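PDB 4EH1: flavohemoprotein from Vibrio cholerae O1 biovar El Tor, which probably detoxifies nitric oxide by converting it to nitrate with O2 and NAD(P)H, here represented by its C-terminal FAD- and NAD(P)H-binding reductase part. Local coordinates for residues A[34-38]-A[107-111]; A[42-47]-A[88-92]; A[115-121]-A[201-207]. The contacts are given in a common frame with arbitrary orientation. Residues are numbered along the deposited sequence.

Contact 1: residues A[34-38]-A[107-111]; sequences YQPGQ and DFFYV
Two loops meet here, one leading into strand 39-44, the other linking the FAD-binding barrel to the NAD(P)H-binding domain. Gln-35 opens a type II beta turn, closed by Gln-38 N to Gln-35 O at 2.9 Å. Gln-35 (m, m) lays its CG over one face of the Phe-109 ring, a CH-pi contact 4.2 Å from the centroid. A water donates to Gln-35 OE1 (2.7 Å) and to Tyr-110 O (2.6 Å). Pro-36 O accepts the one direct hydrogen bond, from Tyr-110 N at 3.0 Å. Pro-36 CG packs 4.0 Å from Tyr-110 CB, and both side chains also touch Ile-132. Pro-36 and Gly-37 are the turn's central residues. At Gly-37, phi is 123°, so a CB would press on the preceding carbonyl O and clash with Phe-108 O and Phe-109 CA. Gly-37 CA lies 4.1 Å from Phe-109 CA. The extended Gln-38 side chain (m, t) runs back along the turn: OE1 accepts from Gln-35 N at 3.0 Å, and NE2 donates a hydrogen bond to Gly-106 O. Phe-109 takes chi1 p, Phe-108 and Tyr-110 t. With one direct backbone bond and one water bridge, the loops are joined mainly by close packing around a glycine.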
ATOM      1  N   TYR A  34      11.829   8.851 -20.031  1.00 30.76           N
ATOM      2  CA  TYR A  34      13.099   8.585 -19.384  1.00 31.27           C
ATOM      3  C   TYR A  34      13.625   7.228 -19.814  1.00 35.81           C
ATOM      4  O   TYR A  34      12.899   6.438 -20.427  1.00 35.40           O
ATOM      5  CB  TYR A  34      12.944   8.610 -17.848  1.00 26.90           C
ATOM      6  CG  TYR A  34      11.966   7.592 -17.311  1.00 32.14           C
ATOM      7  CD1 TYR A  34      12.393   6.323 -16.909  1.00 29.88           C
ATOM      8  CD2 TYR A  34      10.606   7.894 -17.219  1.00 31.04           C
ATOM      9  CE1 TYR A  34      11.490   5.390 -16.413  1.00 28.95           C
ATOM     10  CE2 TYR A  34       9.712   6.992 -16.726  1.00 28.13           C
ATOM     11  CZ  TYR A  34      10.154   5.738 -16.316  1.00 30.19           C
ATOM     12  OH  TYR A  34       9.248   4.819 -15.864  1.00 30.02           O
ATOM     13  N   GLN A  35      14.879   6.959 -19.462  1.00 30.55           N
ATOM     14  CA  GLN A  35      15.487   5.652 -19.653  1.00 37.70           C
ATOM     15  C   GLN A  35      15.385   4.809 -18.349  1.00 27.06           C
ATOM     16  O   GLN A  35      15.595   5.337 -17.246  1.00 29.50           O
ATOM     17  CB  GLN A  35      16.944   5.828 -20.103  1.00 35.30           C
ATOM     18  CG  GLN A  35      17.116   6.612 -21.438  1.00 38.59           C
ATOM     19  CD  GLN A  35      16.288   6.029 -22.557  1.00 46.34           C
ATOM     20  OE1 GLN A  35      16.532   4.909 -22.999  1.00 50.58           O
ATOM     21  NE2 GLN A  35      15.279   6.776 -23.009  1.00 46.09           N
ATOM     22  N   PRO A  36      15.040   3.507 -18.472  1.00 27.91           N
ATOM     23  CA  PRO A  36      14.846   2.662 -17.280  1.00 25.12           C
ATOM     24  C   PRO A  36      16.174   2.572 -16.539  1.00 26.82           C
ATOM     25  O   PRO A  36      17.202   2.216 -17.146  1.00 27.59           O
ATOM     26  CB  PRO A  36      14.459   1.299 -17.865  1.00 32.65           C
ATOM     27  CG  PRO A  36      15.045   1.286 -19.237  1.00 27.45           C
ATOM     28  CD  PRO A  36      14.981   2.723 -19.721  1.00 29.51           C
ATOM     29  N   GLY A  37      16.161   2.961 -15.266  1.00 22.99           N
ATOM     30  CA  GLY A  37      17.380   3.104 -14.493  1.00 27.17           C
ATOM     31  C   GLY A  37      17.504   4.505 -13.933  1.00 24.56           C
ATOM     32  O   GLY A  37      18.150   4.716 -12.906  1.00 25.84           O
ATOM     33  N   GLN A  38      16.869   5.479 -14.590  1.00 27.19           N
ATOM     34  CA  GLN A  38      16.963   6.877 -14.139  1.00 24.03           C
ATOM     35  C   GLN A  38      16.061   7.152 -12.945  1.00 31.66           C
ATOM     36  O   GLN A  38      15.209   6.315 -12.594  1.00 30.17           O
ATOM     37  CB  GLN A  38      16.689   7.865 -15.262  1.00 23.37           C
ATOM     38  CG  GLN A  38      17.705   7.782 -16.364  1.00 29.86           C
ATOM     39  CD  GLN A  38      17.525   8.872 -17.375  1.00 34.45           C
ATOM     40  OE1 GLN A  38      16.464   9.001 -17.992  1.00 35.92           O
ATOM     41  NE2 GLN A  38      18.558   9.672 -17.555  1.00 29.81           N
ATOM     42  N   ASP A 107      22.807   8.869 -14.973  1.00 43.39           N
ATOM     43  CA  ASP A 107      23.658   8.310 -16.005  1.00 45.35           C
ATOM     44  C   ASP A 107      23.595   6.808 -16.006  1.00 39.72           C
ATOM     45  O   ASP A 107      24.241   6.162 -16.811  1.00 37.37           O
ATOM     46  CB  ASP A 107      25.096   8.746 -15.765  1.00 54.06           C
ATOM     47  CG  ASP A 107      25.284  10.229 -15.977  1.00 71.45           C
ATOM     48  OD1 ASP A 107      24.715  10.759 -16.970  1.00 71.53           O
ATOM     49  OD2 ASP A 107      25.979  10.863 -15.143  1.00 81.39           O
ATOM     50  N   PHE A 108      22.830   6.244 -15.079  1.00 36.22           N
ATOM     51  CA  PHE A 108      22.691   4.805 -15.038  1.00 32.37           C
ATOM     52  C   PHE A 108      21.363   4.404 -15.680  1.00 31.98           C
ATOM     53  O   PHE A 108      20.291   4.769 -15.198  1.00 32.60           O
ATOM     54  CB  PHE A 108      22.828   4.292 -13.599  1.00 28.64           C
ATOM     55  CG  PHE A 108      22.411   2.864 -13.432  1.00 33.38           C
ATOM     56  CD1 PHE A 108      23.315   1.834 -13.660  1.00 30.96           C
ATOM     57  CD2 PHE A 108      21.105   2.550 -13.080  1.00 29.69           C
ATOM     58  CE1 PHE A 108      22.931   0.519 -13.497  1.00 30.62           C
ATOM     59  CE2 PHE A 108      20.705   1.251 -12.928  1.00 27.68           C
ATOM     60  CZ  PHE A 108      21.624   0.226 -13.126  1.00 32.67           C
ATOM     61  N   PHE A 109      21.439   3.672 -16.786  1.00 30.40           N
ATOM     62  CA  PHE A 109      20.231   3.174 -17.448  1.00 32.41           C
ATOM     63  C   PHE A 109      20.532   2.105 -18.465  1.00 29.76           C
ATOM     64  O   PHE A 109      21.631   2.009 -18.983  1.00 30.00           O
ATOM     65  CB  PHE A 109      19.419   4.293 -18.111  1.00 27.78           C
ATOM     66  CG  PHE A 109      20.230   5.183 -19.030  1.00 35.84           C
ATOM     67  CD1 PHE A 109      20.375   4.878 -20.375  1.00 35.18           C
ATOM     68  CD2 PHE A 109      20.822   6.338 -18.547  1.00 37.71           C
ATOM     69  CE1 PHE A 109      21.111   5.705 -21.215  1.00 34.66           C
ATOM     70  CE2 PHE A 109      21.560   7.156 -19.372  1.00 41.40           C
ATOM     71  CZ  PHE A 109      21.711   6.843 -20.704  1.00 40.44           C
ATOM     72  N   TYR A 110      19.528   1.292 -18.746  1.00 27.64           N
ATOM     73  CA  TYR A 110      19.715   0.201 -19.660  1.00 24.79           C
ATOM     74  C   TYR A 110      19.907   0.730 -21.091  1.00 29.92           C
ATOM     75  O   TYR A 110      19.167   1.598 -21.559  1.00 31.84           O
ATOM     76  CB  TYR A 110      18.519  -0.740 -19.603  1.00 21.99           C
ATOM     77  CG  TYR A 110      18.628  -1.818 -20.628  1.00 27.96           C
ATOM     78  CD1 TYR A 110      19.424  -2.920 -20.391  1.00 28.17           C
ATOM     79  CD2 TYR A 110      17.975  -1.720 -21.843  1.00 29.70           C
ATOM     80  CE1 TYR A 110      19.568  -3.894 -21.299  1.00 32.71           C
ATOM     81  CE2 TYR A 110      18.105  -2.721 -22.787  1.00 38.43           C
ATOM     82  CZ  TYR A 110      18.914  -3.812 -22.499  1.00 38.57           C
ATOM     83  OH  TYR A 110      19.086  -4.854 -23.389  1.00 38.05           O
ATOM     84  N   VAL A 111      20.889   0.186 -21.793  1.00 28.61           N
ATOM     85  CA  VAL A 111      21.049   0.513 -23.215  1.00 29.27           C
ATOM     86  C   VAL A 111      21.045  -0.794 -24.002  1.00 34.03           C
ATOM     87  O   VAL A 111      21.782  -1.732 -23.663  1.00 34.48           O
ATOM     88  CB  VAL A 111      22.327   1.290 -23.470  1.00 36.59           C
ATOM     89  CG1 VAL A 111      22.595   1.410 -24.981  1.00 37.76           C
ATOM     90  CG2 VAL A 111      22.242   2.658 -22.805  1.00 28.28           C
TER
HETATM   91  O   HOH W   1      18.714   3.355 -23.442  1.00 38.46           O

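Contact 2: residues A[42-47]-A[88-92]; sequences IEVTPE and YLHNN
Residues 42-44 end strand 39-44 of the antiparallel FAD-binding barrel, and 45-47 continue as an extended loop that turns at Glu-47 (phi -47°, psi -30°). Residues 88-92 are helical, with Asn-92 N hydrogen-bonded to Tyr-88 O at 2.8 Å. The axes of strand 42-44 and helix 88-92 approach to 11.1 Å, and their directions differ by 61°. The closest CA pair is Pro-46 and Tyr-88, 6.0 Å apart. No backbone hydrogen bond joins the segments, so side chains fill the gap.

Ile-42 and Val-44 both point toward the helix, whereas Glu-43 between them turns to the other side of the strand and pairs with Arg-52. Leu-89 (m, t) meets both: its CD2 lies 4.3 Å from Ile-42 CG2 and 4.3 Å from Val-44 CG1. Ile-42 and Leu-89 also touch Tyr-57, a probable FAD-binding residue. Tyr-88 (chi1 t, chi2 74°) is the main wedge. Its CE2 is 3.7 Å from Val-44 CB, and its CD1 is 3.7 Å from Pro-46 CA and 4.3 Å from Pro-46 CB. The backbone of Thr-45 lies over one ring face. At the outer end of the ring, a water accepts from Thr-45 N at 2.7 Å and is hydrogen-bonded to Tyr-88 OH at 3.3 Å. Beyond it, the poorly ordered Glu-47 reaches toward Asn-92, which also packs on Lys-154 of the second subunit. This is helix-on-barrel packing. Its chemistry changes along the strand: aliphatic beside the FAD-binding side, then aromatic, then polar and hydrated toward Glu-47 and Asn-92.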
ATOM      1  N   ILE A  42      12.127  13.968  -5.379  1.00 30.76           N
ATOM      2  CA  ILE A  42      10.942  14.289  -4.602  1.00 32.73           C
ATOM      3  C   ILE A  42      11.303  15.350  -3.560  1.00 38.79           C
ATOM      4  O   ILE A  42      12.333  15.250  -2.899  1.00 32.64           O
ATOM      5  CB  ILE A  42      10.388  13.051  -3.878  1.00 33.33           C
ATOM      6  CG1 ILE A  42       9.898  11.995  -4.893  1.00 35.55           C
ATOM      7  CG2 ILE A  42       9.250  13.440  -2.930  1.00 29.89           C
ATOM      8  CD1 ILE A  42       8.612  12.384  -5.640  1.00 37.87           C
ATOM      9  N   GLU A  43      10.448  16.356  -3.401  1.00 29.58           N
ATOM     10  CA  GLU A  43      10.690  17.396  -2.417  1.00 31.58           C
ATOM     11  C   GLU A  43       9.488  17.594  -1.514  1.00 35.49           C
ATOM     12  O   GLU A  43       8.356  17.751  -1.977  1.00 36.41           O
ATOM     13  CB  GLU A  43      11.049  18.710  -3.107  1.00 32.81           C
ATOM     14  CG  GLU A  43      10.763  19.950  -2.311  1.00 54.51           C
ATOM     15  CD  GLU A  43      10.998  21.209  -3.151  1.00 64.68           C
ATOM     16  OE1 GLU A  43      12.118  21.355  -3.691  1.00 61.66           O
ATOM     17  OE2 GLU A  43      10.062  22.036  -3.293  1.00 70.92           O
ATOM     18  N   VAL A  44       9.741  17.586  -0.214  1.00 35.66           N
ATOM     19  CA  VAL A  44       8.671  17.771   0.751  1.00 39.23           C
ATOM     20  C   VAL A  44       9.159  18.627   1.881  1.00 41.71           C
ATOM     21  O   VAL A  44      10.339  18.975   1.942  1.00 40.44           O
ATOM     22  CB  VAL A  44       8.208  16.431   1.345  1.00 48.09           C
ATOM     23  CG1 VAL A  44       7.399  15.634   0.312  1.00 48.26           C
ATOM     24  CG2 VAL A  44       9.410  15.617   1.836  1.00 39.39           C
ATOM     25  N   THR A  45       8.235  18.946   2.780  1.00 45.81           N
ATOM     26  CA  THR A  45       8.508  19.712   3.980  1.00 49.25           C
ATOM     27  C   THR A  45       7.974  18.894   5.137  1.00 57.92           C
ATOM     28  O   THR A  45       6.764  18.842   5.368  1.00 61.40           O
ATOM     29  CB  THR A  45       7.779  21.051   3.953  1.00 60.53           C
ATOM     30  OG1 THR A  45       8.184  21.760   2.782  1.00 61.03           O
ATOM     31  CG2 THR A  45       8.105  21.878   5.204  1.00 64.62           C
ATOM     32  N   PRO A  46       8.872  18.216   5.847  1.00 56.91           N
ATOM     33  CA  PRO A  46       8.453  17.308   6.923  1.00 61.45           C
ATOM     34  C   PRO A  46       7.777  18.019   8.098  1.00 65.70           C
ATOM     35  O   PRO A  46       7.904  19.243   8.229  1.00 65.20           O
ATOM     36  CB  PRO A  46       9.766  16.634   7.330  1.00 63.70           C
ATOM     37  CG  PRO A  46      10.592  16.662   6.028  1.00 56.92           C
ATOM     38  CD  PRO A  46      10.282  18.023   5.459  1.00 53.27           C
ATOM     39  N   GLU A  47       7.045  17.253   8.912  1.00 67.98           N
ATOM     40  CA  GLU A  47       6.296  17.777  10.060  1.00 79.60           C
ATOM     41  C   GLU A  47       7.097  18.742  10.958  1.00 82.90           C
ATOM     42  O   GLU A  47       6.522  19.638  11.585  1.00 85.71           O
ATOM     43  CB  GLU A  47       5.665  16.632  10.876  1.00 81.65           C
ATOM     44  CG  GLU A  47       4.355  16.082  10.284  1.00 83.25           C
ATOM     45  CD  GLU A  47       3.512  15.268  11.288  1.00 89.59           C
ATOM     46  OE1 GLU A  47       2.492  15.796  11.784  1.00 88.01           O
ATOM     47  OE2 GLU A  47       3.854  14.096  11.566  1.00 91.48           O
ATOM     48  N   TYR A  88       8.418  10.538   6.019  1.00 28.67           N
ATOM     49  CA  TYR A  88       7.376  11.488   5.736  1.00 31.78           C
ATOM     50  C   TYR A  88       6.420  10.964   4.667  1.00 29.27           C
ATOM     51  O   TYR A  88       5.220  11.077   4.815  1.00 31.55           O
ATOM     52  CB  TYR A  88       7.962  12.800   5.279  1.00 30.78           C
ATOM     53  CG  TYR A  88       6.896  13.828   5.032  1.00 28.45           C
ATOM     54  CD1 TYR A  88       6.240  14.436   6.097  1.00 35.05           C
ATOM     55  CD2 TYR A  88       6.532  14.177   3.742  1.00 28.15           C
ATOM     56  CE1 TYR A  88       5.264  15.378   5.891  1.00 38.05           C
ATOM     57  CE2 TYR A  88       5.542  15.137   3.512  1.00 30.57           C
ATOM     58  CZ  TYR A  88       4.919  15.729   4.600  1.00 38.44           C
ATOM     59  OH  TYR A  88       3.951  16.680   4.395  1.00 44.35           O
ATOM     60  N   LEU A  89       6.990  10.416   3.601  1.00 30.55           N
ATOM     61  CA  LEU A  89       6.255   9.820   2.498  1.00 27.53           C
ATOM     62  C   LEU A  89       5.383   8.655   2.955  1.00 33.01           C
ATOM     63  O   LEU A  89       4.178   8.646   2.667  1.00 25.33           O
ATOM     64  CB  LEU A  89       7.218   9.339   1.413  1.00 23.46           C
ATOM     65  CG  LEU A  89       7.902  10.473   0.658  1.00 29.54           C
ATOM     66  CD1 LEU A  89       8.889   9.917  -0.345  1.00 23.08           C
ATOM     67  CD2 LEU A  89       6.860  11.391  -0.017  1.00 30.83           C
ATOM     68  N   HIS A  90       6.009   7.675   3.626  1.00 27.58           N
ATOM     69  CA  HIS A  90       5.299   6.537   4.207  1.00 31.58           C
ATOM     70  C   HIS A  90       4.168   6.984   5.157  1.00 30.02           C
ATOM     71  O   HIS A  90       3.032   6.557   5.013  1.00 29.00           O
ATOM     72  CB  HIS A  90       6.269   5.599   4.972  1.00 31.18           C
ATOM     73  CG  HIS A  90       6.995   4.627   4.096  1.00 24.90           C
ATOM     74  ND1 HIS A  90       6.789   3.265   4.168  1.00 27.42           N
ATOM     75  CD2 HIS A  90       7.922   4.814   3.118  1.00 25.65           C
ATOM     76  CE1 HIS A  90       7.548   2.652   3.275  1.00 23.47           C
ATOM     77  NE2 HIS A  90       8.248   3.568   2.626  1.00 24.25           N
ATOM     78  N   ASN A  91       4.466   7.873   6.094  1.00 26.18           N
ATOM     79  CA  ASN A  91       3.499   8.186   7.146  1.00 29.04           C
ATOM     80  C   ASN A  91       2.490   9.274   6.843  1.00 34.78           C
ATOM     81  O   ASN A  91       1.407   9.252   7.392  1.00 38.20           O
ATOM     82  CB  ASN A  91       4.211   8.543   8.458  1.00 31.38           C
ATOM     83  CG  ASN A  91       5.024   7.380   9.006  1.00 41.17           C
ATOM     84  OD1 ASN A  91       4.687   6.223   8.774  1.00 44.09           O
ATOM     85  ND2 ASN A  91       6.103   7.681   9.715  1.00 45.64           N
ATOM     86  N   ASN A  92       2.844  10.237   6.001  1.00 32.00           N
ATOM     87  CA  ASN A  92       2.041  11.448   5.888  1.00 28.97           C
ATOM     88  C   ASN A  92       1.466  11.677   4.506  1.00 28.31           C
ATOM     89  O   ASN A  92       0.459  12.343   4.364  1.00 34.93           O
ATOM     90  CB  ASN A  92       2.881  12.690   6.238  1.00 34.55           C
ATOM     91  CG  ASN A  92       3.330  12.707   7.690  1.00 36.36           C
ATOM     92  OD1 ASN A  92       2.828  13.484   8.500  1.00 42.03           O
ATOM     93  ND2 ASN A  92       4.272  11.849   8.021  1.00 34.66           N
TER
HETATM   94  O   HOH W   2       5.579  18.664   2.354  1.00 43.69           O

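Contact 3: residues A[115-121]-A[201-207]; sequences RPVVLIS and DGDFYLC
Strands 117-121 and 203-207 are parallel neighbours inside the parallel sheet of the NAD(P)H-binding, Rossmann-like alpha/beta domain. Their axes lie 4.7 Å apart at 15°. The register pairs Val-117 with Asp-203 and runs through to Ser-121 with Cys-207. Before the strand, Gly-202 CA is 3.3 Å from Pro-116 O. Asp-203 N donates a hydrogen bond to Pro-116 O (2.8 Å), and Asp-203 O accepts from Val-118 N (2.8 Å). Asp-203 OD1 forms a salt bridge with Arg-115 NH1 (2.7 Å); Arg-113 and His-231 also hold this carboxylate. Phe-204 (m) packs its CD2 3.6 Å from Val-118 CB. Tyr-205 N likewise donates to Val-118 O (2.8 Å), and Tyr-205 O accepts from Ile-120 N (2.8 Å). Tyr-205 CB lies 3.9 Å from Leu-119 CD2, while its OH is hydrogen-bonded to Val-111 N. Leu-206 joins the face of Phe-204, Val-118 and Ile-120, which helix 210-223 covers. The Cys-207 side chain lies close to probable NADP(+)-binding Gly-125, and Cys-207 N donates a hydrogen bond to Ile-120 O (2.9 Å).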
ATOM      1  N   ARG A 115      22.976  -7.910 -26.231  1.00 33.91           N
ATOM      2  CA  ARG A 115      23.743  -8.858 -25.434  1.00 35.53           C
ATOM      3  C   ARG A 115      22.795  -9.498 -24.444  1.00 32.56           C
ATOM      4  O   ARG A 115      21.756  -8.938 -24.137  1.00 31.99           O
ATOM      5  CB  ARG A 115      24.838  -8.134 -24.645  1.00 33.39           C
ATOM      6  CG  ARG A 115      25.917  -7.461 -25.492  1.00 31.88           C
ATOM      7  CD  ARG A 115      26.704  -6.502 -24.605  1.00 32.10           C
ATOM      8  NE  ARG A 115      27.784  -5.859 -25.319  1.00 38.77           N
ATOM      9  CZ  ARG A 115      28.434  -4.772 -24.904  1.00 45.17           C
ATOM     10  NH1 ARG A 115      28.118  -4.198 -23.752  1.00 47.94           N
ATOM     11  NH2 ARG A 115      29.409  -4.258 -25.653  1.00 41.85           N
ATOM     12  N   PRO A 116      23.161 -10.671 -23.930  1.00 27.45           N
ATOM     13  CA  PRO A 116      22.424 -11.202 -22.782  1.00 29.86           C
ATOM     14  C   PRO A 116      22.575 -10.229 -21.611  1.00 32.96           C
ATOM     15  O   PRO A 116      23.576  -9.515 -21.504  1.00 31.84           O
ATOM     16  CB  PRO A 116      23.115 -12.532 -22.489  1.00 25.07           C
ATOM     17  CG  PRO A 116      23.886 -12.860 -23.689  1.00 29.19           C
ATOM     18  CD  PRO A 116      24.213 -11.583 -24.396  1.00 29.21           C
ATOM     19  N   VAL A 117      21.571 -10.201 -20.749  1.00 29.09           N
ATOM     20  CA  VAL A 117      21.486  -9.169 -19.730  1.00 28.31           C
ATOM     21  C   VAL A 117      21.392  -9.785 -18.339  1.00 32.10           C
ATOM     22  O   VAL A 117      20.518 -10.635 -18.092  1.00 28.59           O
ATOM     23  CB  VAL A 117      20.239  -8.253 -19.981  1.00 28.50           C
ATOM     24  CG1 VAL A 117      19.963  -7.374 -18.775  1.00 25.75           C
ATOM     25  CG2 VAL A 117      20.478  -7.383 -21.178  1.00 27.85           C
ATOM     26  N   VAL A 118      22.297  -9.372 -17.439  1.00 26.98           N
ATOM     27  CA  VAL A 118      22.192  -9.785 -16.039  1.00 24.66           C
ATOM     28  C   VAL A 118      21.849  -8.590 -15.135  1.00 26.61           C
ATOM     29  O   VAL A 118      22.528  -7.561 -15.154  1.00 26.99           O
ATOM     30  CB  VAL A 118      23.453 -10.577 -15.555  1.00 24.84           C
ATOM     31  CG1 VAL A 118      23.264 -11.075 -14.138  1.00 24.91           C
ATOM     32  CG2 VAL A 118      23.699 -11.799 -16.440  1.00 21.97           C
ATOM     33  N   LEU A 119      20.765  -8.712 -14.378  1.00 22.91           N
ATOM     34  CA  LEU A 119      20.387  -7.668 -13.428  1.00 23.29           C
ATOM     35  C   LEU A 119      20.669  -8.219 -12.023  1.00 31.61           C
ATOM     36  O   LEU A 119      20.217  -9.313 -11.676  1.00 23.95           O
ATOM     37  CB  LEU A 119      18.898  -7.319 -13.539  1.00 21.15           C
ATOM     38  CG  LEU A 119      18.371  -7.010 -14.944  1.00 27.98           C
ATOM     39  CD1 LEU A 119      16.902  -6.617 -14.914  1.00 28.23           C
ATOM     40  CD2 LEU A 119      19.224  -5.912 -15.603  1.00 26.47           C
ATOM     41  N   ILE A 120      21.399  -7.443 -11.227  1.00 26.55           N
ATOM     42  CA  ILE A 120      21.813  -7.841  -9.895  1.00 28.47           C
ATOM     43  C   ILE A 120      21.541  -6.705  -8.932  1.00 26.04           C
ATOM     44  O   ILE A 120      22.023  -5.585  -9.113  1.00 26.17           O
ATOM     45  CB  ILE A 120      23.328  -8.131  -9.836  1.00 29.35           C
ATOM     46  CG1 ILE A 120      23.729  -9.104 -10.954  1.00 29.32           C
ATOM     47  CG2 ILE A 120      23.731  -8.669  -8.436  1.00 20.23           C
ATOM     48  CD1 ILE A 120      25.248  -9.396 -11.026  1.00 25.09           C
ATOM     49  N   SER A 121      20.791  -6.994  -7.887  1.00 20.44           N
ATOM     50  CA  SER A 121      20.530  -5.971  -6.885  1.00 23.71           C
ATOM     51  C   SER A 121      20.237  -6.576  -5.524  1.00 26.37           C
ATOM     52  O   SER A 121      19.990  -7.782  -5.418  1.00 28.27           O
ATOM     53  CB  SER A 121      19.339  -5.110  -7.316  1.00 24.49           C
ATOM     54  OG  SER A 121      18.205  -5.924  -7.545  1.00 27.35           O
ATOM     55  N   ASP A 201      29.906 -12.491 -22.764  1.00 39.56           N
ATOM     56  CA  ASP A 201      29.176 -11.585 -23.628  1.00 40.25           C
ATOM     57  C   ASP A 201      28.172 -10.692 -22.918  1.00 38.75           C
ATOM     58  O   ASP A 201      27.718  -9.712 -23.490  1.00 42.74           O
ATOM     59  CB  ASP A 201      28.453 -12.376 -24.719  1.00 44.80           C
ATOM     60  CG  ASP A 201      29.410 -13.093 -25.641  1.00 57.31           C
ATOM     61  OD1 ASP A 201      30.388 -12.465 -26.095  1.00 58.65           O
ATOM     62  OD2 ASP A 201      29.195 -14.294 -25.912  1.00 69.66           O
ATOM     63  N   GLY A 202      27.788 -11.041 -21.696  1.00 35.54           N
ATOM     64  CA  GLY A 202      26.695 -10.333 -21.050  1.00 27.66           C
ATOM     65  C   GLY A 202      26.944  -8.892 -20.631  1.00 29.26           C
ATOM     66  O   GLY A 202      28.080  -8.485 -20.390  1.00 29.19           O
ATOM     67  N   ASP A 203      25.866  -8.112 -20.559  1.00 27.84           N
ATOM     68  CA  ASP A 203      25.881  -6.838 -19.844  1.00 29.48           C
ATOM     69  C   ASP A 203      25.382  -7.068 -18.413  1.00 27.81           C
ATOM     70  O   ASP A 203      24.293  -7.603 -18.217  1.00 27.70           O
ATOM     71  CB  ASP A 203      24.960  -5.820 -20.512  1.00 32.11           C
ATOM     72  CG  ASP A 203      25.695  -4.897 -21.473  1.00 41.87           C
ATOM     73  OD1 ASP A 203      26.922  -4.716 -21.338  1.00 43.71           O
ATOM     74  OD2 ASP A 203      25.028  -4.327 -22.358  1.00 42.72           O
ATOM     75  N   PHE A 204      26.158  -6.618 -17.432  1.00 27.75           N
ATOM     76  CA  PHE A 204      25.820  -6.788 -16.019  1.00 29.17           C
ATOM     77  C   PHE A 204      25.429  -5.443 -15.423  1.00 32.53           C
ATOM     78  O   PHE A 204      26.251  -4.530 -15.355  1.00 29.82           O
ATOM     79  CB  PHE A 204      27.012  -7.402 -15.250  1.00 22.47           C
ATOM     80  CG  PHE A 204      27.329  -8.809 -15.681  1.00 22.88           C
ATOM     81  CD1 PHE A 204      27.960  -9.050 -16.899  1.00 26.11           C
ATOM     82  CD2 PHE A 204      26.960  -9.889 -14.890  1.00 21.95           C
ATOM     83  CE1 PHE A 204      28.224 -10.362 -17.333  1.00 29.35           C
ATOM     84  CE2 PHE A 204      27.200 -11.198 -15.301  1.00 28.74           C
ATOM     85  CZ  PHE A 204      27.829 -11.444 -16.531  1.00 27.55           C
ATOM     86  N   TYR A 205      24.170  -5.325 -15.009  1.00 25.45           N
ATOM     87  CA  TYR A 205      23.692  -4.113 -14.363  1.00 31.34           C
ATOM     88  C   TYR A 205      23.503  -4.399 -12.881  1.00 32.16           C
ATOM     89  O   TYR A 205      22.871  -5.397 -12.511  1.00 29.34           O
ATOM     90  CB  TYR A 205      22.355  -3.661 -14.980  1.00 26.12           C
ATOM     91  CG  TYR A 205      22.468  -3.135 -16.399  1.00 28.88           C
ATOM     92  CD1 TYR A 205      22.503  -4.009 -17.499  1.00 30.60           C
ATOM     93  CD2 TYR A 205      22.490  -1.775 -16.652  1.00 27.07           C
ATOM     94  CE1 TYR A 205      22.595  -3.515 -18.825  1.00 31.60           C
ATOM     95  CE2 TYR A 205      22.585  -1.268 -17.973  1.00 32.67           C
ATOM     96  CZ  TYR A 205      22.632  -2.148 -19.051  1.00 36.14           C
ATOM     97  OH  TYR A 205      22.712  -1.652 -20.352  1.00 46.62           O
ATOM     98  N   LEU A 206      24.036  -3.518 -12.043  1.00 29.79           N
ATOM     99  CA  LEU A 206      24.106  -3.724 -10.596  1.00 27.81           C
ATOM    100  C   LEU A 206      23.534  -2.532  -9.830  1.00 30.79           C
ATOM    101  O   LEU A 206      23.865  -1.387 -10.133  1.00 34.28           O
ATOM    102  CB  LEU A 206      25.572  -3.827 -10.166  1.00 34.33           C
ATOM    103  CG  LEU A 206      26.376  -5.103 -10.411  1.00 41.00           C
ATOM    104  CD1 LEU A 206      26.346  -5.574 -11.858  1.00 40.24           C
ATOM    105  CD2 LEU A 206      27.793  -4.861  -9.996  1.00 41.50           C
ATOM    106  N   CYS A 207      22.719  -2.778  -8.807  1.00 26.78           N
ATOM    107  CA  CYS A 207      22.254  -1.676  -7.972  1.00 26.06           C
ATOM    108  C   CYS A 207      22.058  -2.074  -6.525  1.00 31.05           C
ATOM    109  O   CYS A 207      21.393  -3.073  -6.233  1.00 29.33           O
ATOM    110  CB  CYS A 207      20.919  -1.120  -8.476  1.00 25.26           C
ATOM    111  SG  CYS A 207      20.357   0.324  -7.485  1.00 39.93           S
TER

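In the fold
Contact 3 is the buried one, in the interior of the NAD(P)H-binding domain. Contacts 1 and 2 are only partly buried. Contact 2 belongs wholly to the FAD-binding barrel and lies across the chain's centre from contact 3, with about 16 Å between nearest atoms. Contact 1 lies at the junction of the two domains; it touches contact 3, and is linked to contact 2 only along the chain. Val-111 N lies 3.0 Å from Tyr-205 OH, a probable hydrogen bond, and Tyr-110 packs on Val-117. The chemistry follows position. Regular backbone bonds hold the central strands, side-chain packing seats the barrel helix, and tight loop packing with a single direct bond marks the junction between domains.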